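Local coordinates for flagellar pocket-related cytoskeletal protein (Trypanosoma brucei, PDB 6SJQ), which is a cytoskeletal protein of the trypanosome flagellar pocket collar, whose N-terminal ubiquitin-fold domain carries a long structured loop for protein binding, at residues Phe6-Ala11 with Cys87-Phe92. Numbering follows the deposited sequence. Where two conformers were deposited one is given.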
ATOM      1  N   PHE A   6       6.501   1.761  14.997  1.00 14.07           N
ATOM      2  CA  PHE A   6       5.085   1.825  14.669  1.00 11.10           C
ATOM      3  C   PHE A   6       4.889   1.169  13.302  1.00 12.06           C
ATOM      4  O   PHE A   6       5.477   1.616  12.305  1.00 14.90           O
ATOM      5  CB  PHE A   6       4.653   3.296  14.608  1.00 14.14           C
ATOM      6  CG  PHE A   6       3.169   3.495  14.490  1.00 16.54           C
ATOM      7  CD1 PHE A   6       2.522   3.336  13.267  1.00 12.15           C
ATOM      8  CD2 PHE A   6       2.415   3.844  15.611  1.00 17.04           C
ATOM      9  CE1 PHE A   6       1.148   3.520  13.154  1.00 19.31           C
ATOM     10  CE2 PHE A   6       1.032   4.047  15.505  1.00 21.58           C
ATOM     11  CZ  PHE A   6       0.400   3.883  14.264  1.00 17.67           C
ATOM     12  N   LEU A   7       4.034   0.140  13.249  1.00 11.18           N
ATOM     13  CA  LEU A   7       3.847  -0.632  12.021  1.00 13.48           C
ATOM     14  C   LEU A   7       2.503  -0.304  11.400  1.00 13.72           C
ATOM     15  O   LEU A   7       1.534  -0.046  12.116  1.00 14.59           O
ATOM     16  CB  LEU A   7       3.902  -2.139  12.310  1.00 12.26           C
ATOM     17  CG  LEU A   7       5.204  -2.511  13.035  1.00 25.38           C
ATOM     18  CD1 LEU A   7       5.196  -3.951  13.532  1.00 43.91           C
ATOM     19  CD2 LEU A   7       6.353  -2.291  12.115  1.00 25.32           C
ATOM     20  N   VAL A   8       2.470  -0.299  10.066  1.00 10.71           N
ATOM     21  CA  VAL A   8       1.221  -0.186   9.325  1.00 10.93           C
ATOM     22  C   VAL A   8       1.233  -1.245   8.220  1.00 14.27           C
ATOM     23  O   VAL A   8       2.250  -1.427   7.574  1.00 12.89           O
ATOM     24  CB  VAL A   8       1.088   1.208   8.673  1.00 11.17           C
ATOM     25  CG1 VAL A   8      -0.251   1.325   7.959  1.00 16.67           C
ATOM     26  CG2 VAL A   8       1.223   2.313   9.732  1.00 21.61           C
ATOM     27  N   GLN A   9       0.121  -1.947   7.998  1.00 14.46           N
ATOM     28  CA  GLN A   9       0.024  -2.874   6.854  1.00 13.81           C
ATOM     29  C   GLN A   9      -0.580  -2.115   5.696  1.00 11.18           C
ATOM     30  O   GLN A   9      -1.611  -1.462   5.864  1.00 11.70           O
ATOM     31  CB  GLN A   9      -0.898  -4.047   7.179  1.00 12.90           C
ATOM     32  CG  GLN A   9      -0.501  -4.852   8.402  1.00 18.57           C
ATOM     33  CD  GLN A   9      -1.526  -5.923   8.708  1.00 25.61           C
ATOM     34  OE1 GLN A   9      -1.568  -6.965   8.044  1.00 23.44           O
ATOM     35  NE2 GLN A   9      -2.396  -5.654   9.688  1.00 24.85           N
ATOM     36  N   VAL A  10       0.063  -2.148   4.528  1.00 12.96           N
ATOM     37  CA  VAL A  10      -0.463  -1.439   3.362  0.56 14.37           C
ATOM     38  C   VAL A  10      -0.685  -2.415   2.202  1.00  9.09           C
ATOM     39  O   VAL A  10       0.245  -3.116   1.768  1.00 11.77           O
ATOM     40  CB  VAL A  10       0.474  -0.296   2.946  0.56 13.03           C
ATOM     41  CG1 VAL A  10      -0.242   0.638   2.023  0.56 12.30           C
ATOM     42  CG2 VAL A  10       0.933   0.471   4.178  0.56 16.44           C
ATOM     43  N   ALA A  11      -1.921  -2.468   1.721  1.00 10.41           N
ATOM     44  CA  ALA A  11      -2.274  -3.376   0.652  1.00 11.01           C
ATOM     45  C   ALA A  11      -2.651  -2.625  -0.619  1.00 11.43           C
ATOM     46  O   ALA A  11      -3.088  -1.467  -0.580  1.00 11.39           O
ATOM     47  CB  ALA A  11      -3.429  -4.298   1.092  1.00 11.31           C
ATOM     48  N   CYS A  87      -2.560  -1.382  12.017  1.00 13.60           N
ATOM     49  CA  CYS A  87      -3.803  -1.225  11.271  1.00 11.39           C
ATOM     50  C   CYS A  87      -3.581  -1.592   9.795  1.00 11.13           C
ATOM     51  O   CYS A  87      -2.449  -1.617   9.314  1.00 15.76           O
ATOM     52  CB  CYS A  87      -4.380   0.179  11.434  1.00 10.34           C
ATOM     53  SG  CYS A  87      -3.523   1.503  10.543  1.00 15.42           S
ATOM     54  N   GLN A  88      -4.678  -1.933   9.111  1.00 13.42           N
ATOM     55  CA  GLN A  88      -4.639  -2.304   7.704  1.00 10.39           C
ATOM     56  C   GLN A  88      -5.149  -1.175   6.813  1.00 13.21           C
ATOM     57  O   GLN A  88      -6.263  -0.685   6.998  1.00 11.74           O
ATOM     58  CB  GLN A  88      -5.511  -3.541   7.465  1.00 10.23           C
ATOM     59  CG  GLN A  88      -5.485  -3.993   6.000  1.00 12.17           C
ATOM     60  CD  GLN A  88      -4.174  -4.640   5.628  1.00 11.63           C
ATOM     61  OE1 GLN A  88      -3.780  -5.681   6.195  1.00 13.96           O
ATOM     62  NE2 GLN A  88      -3.456  -4.014   4.695  1.00 13.82           N
ATOM     63  N   LEU A  89      -4.325  -0.764   5.850  1.00 10.31           N
ATOM     64  CA  LEU A  89      -4.692   0.231   4.839  1.00 13.25           C
ATOM     65  C   LEU A  89      -4.819  -0.417   3.457  1.00 12.63           C
ATOM     66  O   LEU A  89      -4.188  -1.435   3.166  1.00 11.81           O
ATOM     67  CB  LEU A  89      -3.622   1.337   4.752  1.00 10.89           C
ATOM     68  CG  LEU A  89      -3.228   2.070   6.036  1.00 13.92           C
ATOM     69  CD1 LEU A  89      -2.255   3.194   5.696  1.00 18.88           C
ATOM     70  CD2 LEU A  89      -4.453   2.618   6.727  1.00 15.45           C
ATOM     71  N   TYR A  90      -5.646   0.171   2.599  1.00 11.42           N
ATOM     72  CA  TYR A  90      -5.669  -0.218   1.193  1.00 11.93           C
ATOM     73  C   TYR A  90      -5.479   1.033   0.351  1.00 10.67           C
ATOM     74  O   TYR A  90      -6.110   2.062   0.606  1.00 12.20           O
ATOM     75  CB  TYR A  90      -6.992  -0.878   0.831  1.00 11.92           C
ATOM     76  CG  TYR A  90      -7.039  -1.333  -0.610  1.00 13.76           C
ATOM     77  CD1 TYR A  90      -6.527  -2.567  -0.990  1.00 14.10           C
ATOM     78  CD2 TYR A  90      -7.586  -0.522  -1.592  1.00 16.43           C
ATOM     79  CE1 TYR A  90      -6.576  -2.987  -2.320  1.00 16.12           C
ATOM     80  CE2 TYR A  90      -7.641  -0.937  -2.909  1.00 18.52           C
ATOM     81  CZ  TYR A  90      -7.143  -2.165  -3.262  1.00 17.86           C
ATOM     82  OH  TYR A  90      -7.199  -2.545  -4.588  1.00 28.60           O
ATOM     83  N   VAL A  91      -4.635   0.958  -0.665  1.00  8.83           N
ATOM     84  CA  VAL A  91      -4.323   2.149  -1.448  1.00 10.81           C
ATOM     85  C   VAL A  91      -4.795   1.978  -2.889  1.00 13.11           C
ATOM     86  O   VAL A  91      -4.418   1.003  -3.563  1.00 12.70           O
ATOM     87  CB  VAL A  91      -2.813   2.443  -1.418  1.00 14.44           C
ATOM     88  CG1 VAL A  91      -2.522   3.774  -2.129  1.00 14.29           C
ATOM     89  CG2 VAL A  91      -2.329   2.504   0.004  1.00 12.16           C
ATOM     90  N   PHE A  92      -5.640   2.909  -3.353  1.00 11.75           N
ATOM     91  CA  PHE A  92      -6.098   2.900  -4.739  1.00 13.42           C
ATOM     92  C   PHE A  92      -5.130   3.687  -5.617  1.00 12.63           C
ATOM     93  O   PHE A  92      -4.336   4.511  -5.118  1.00 14.50           O
ATOM     94  CB  PHE A  92      -7.482   3.560  -4.863  1.00 14.62           C
ATOM     95  CG  PHE A  92      -8.596   2.778  -4.214  1.00 14.37           C
ATOM     96  CD1 PHE A  92      -9.408   1.950  -4.971  1.00 18.78           C
ATOM     97  CD2 PHE A  92      -8.832   2.877  -2.843  1.00 17.86           C
ATOM     98  CE1 PHE A  92     -10.430   1.226  -4.384  1.00 21.35           C
ATOM     99  CE2 PHE A  92      -9.859   2.154  -2.249  1.00 19.09           C
ATOM    100  CZ  PHE A  92     -10.652   1.329  -3.017  1.00 20.40           C
TER
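Gln9 and Ala11 use both their N-H and C=O groups to bind Cys87, Leu89 and Val91, the parallel pairing of first and last strands at the heart of a ubiquitin fold. The two strand axes come within 4.6 Å, their directions 30° apart. Gln9 N donates to Cys87 O (2.9 Å), Gln9 O accepts from Leu89 N, and Ala11 repeats the pattern with Leu89 O and Val91 N.

Val8, Val10, Leu89 and Val91 lie on the buried face, where helix 31-49 packs against Val10, Leu89 and Val91. Val8 CG1, anti to the backbone N (chi1 -177°), meets Leu89 CD1 at 3.6 Å, while Val10 CG1, in one modelled conformer, approaches Val91 CG2 to 3.5 Å.

On the other face, the side chains of Gln9 and Gln88 cross at about a right angle. Their OE1 atoms, both acceptors, stand 3.2 Å apart; Asn20 of strand 17-25 accepts from Gln88 NE2 and donates to Gln9 OE1, while Gln9 NE2 reaches Tyr86 O. A bend at chi2 (73°) swings Gln88 CD toward strand 6-11, and NE2 lies beside Ala11 CB. Gln88 NE2 also donates to Leu89 O (3.1 Å), which Ala11 N reaches from the opposite face of the carbonyl.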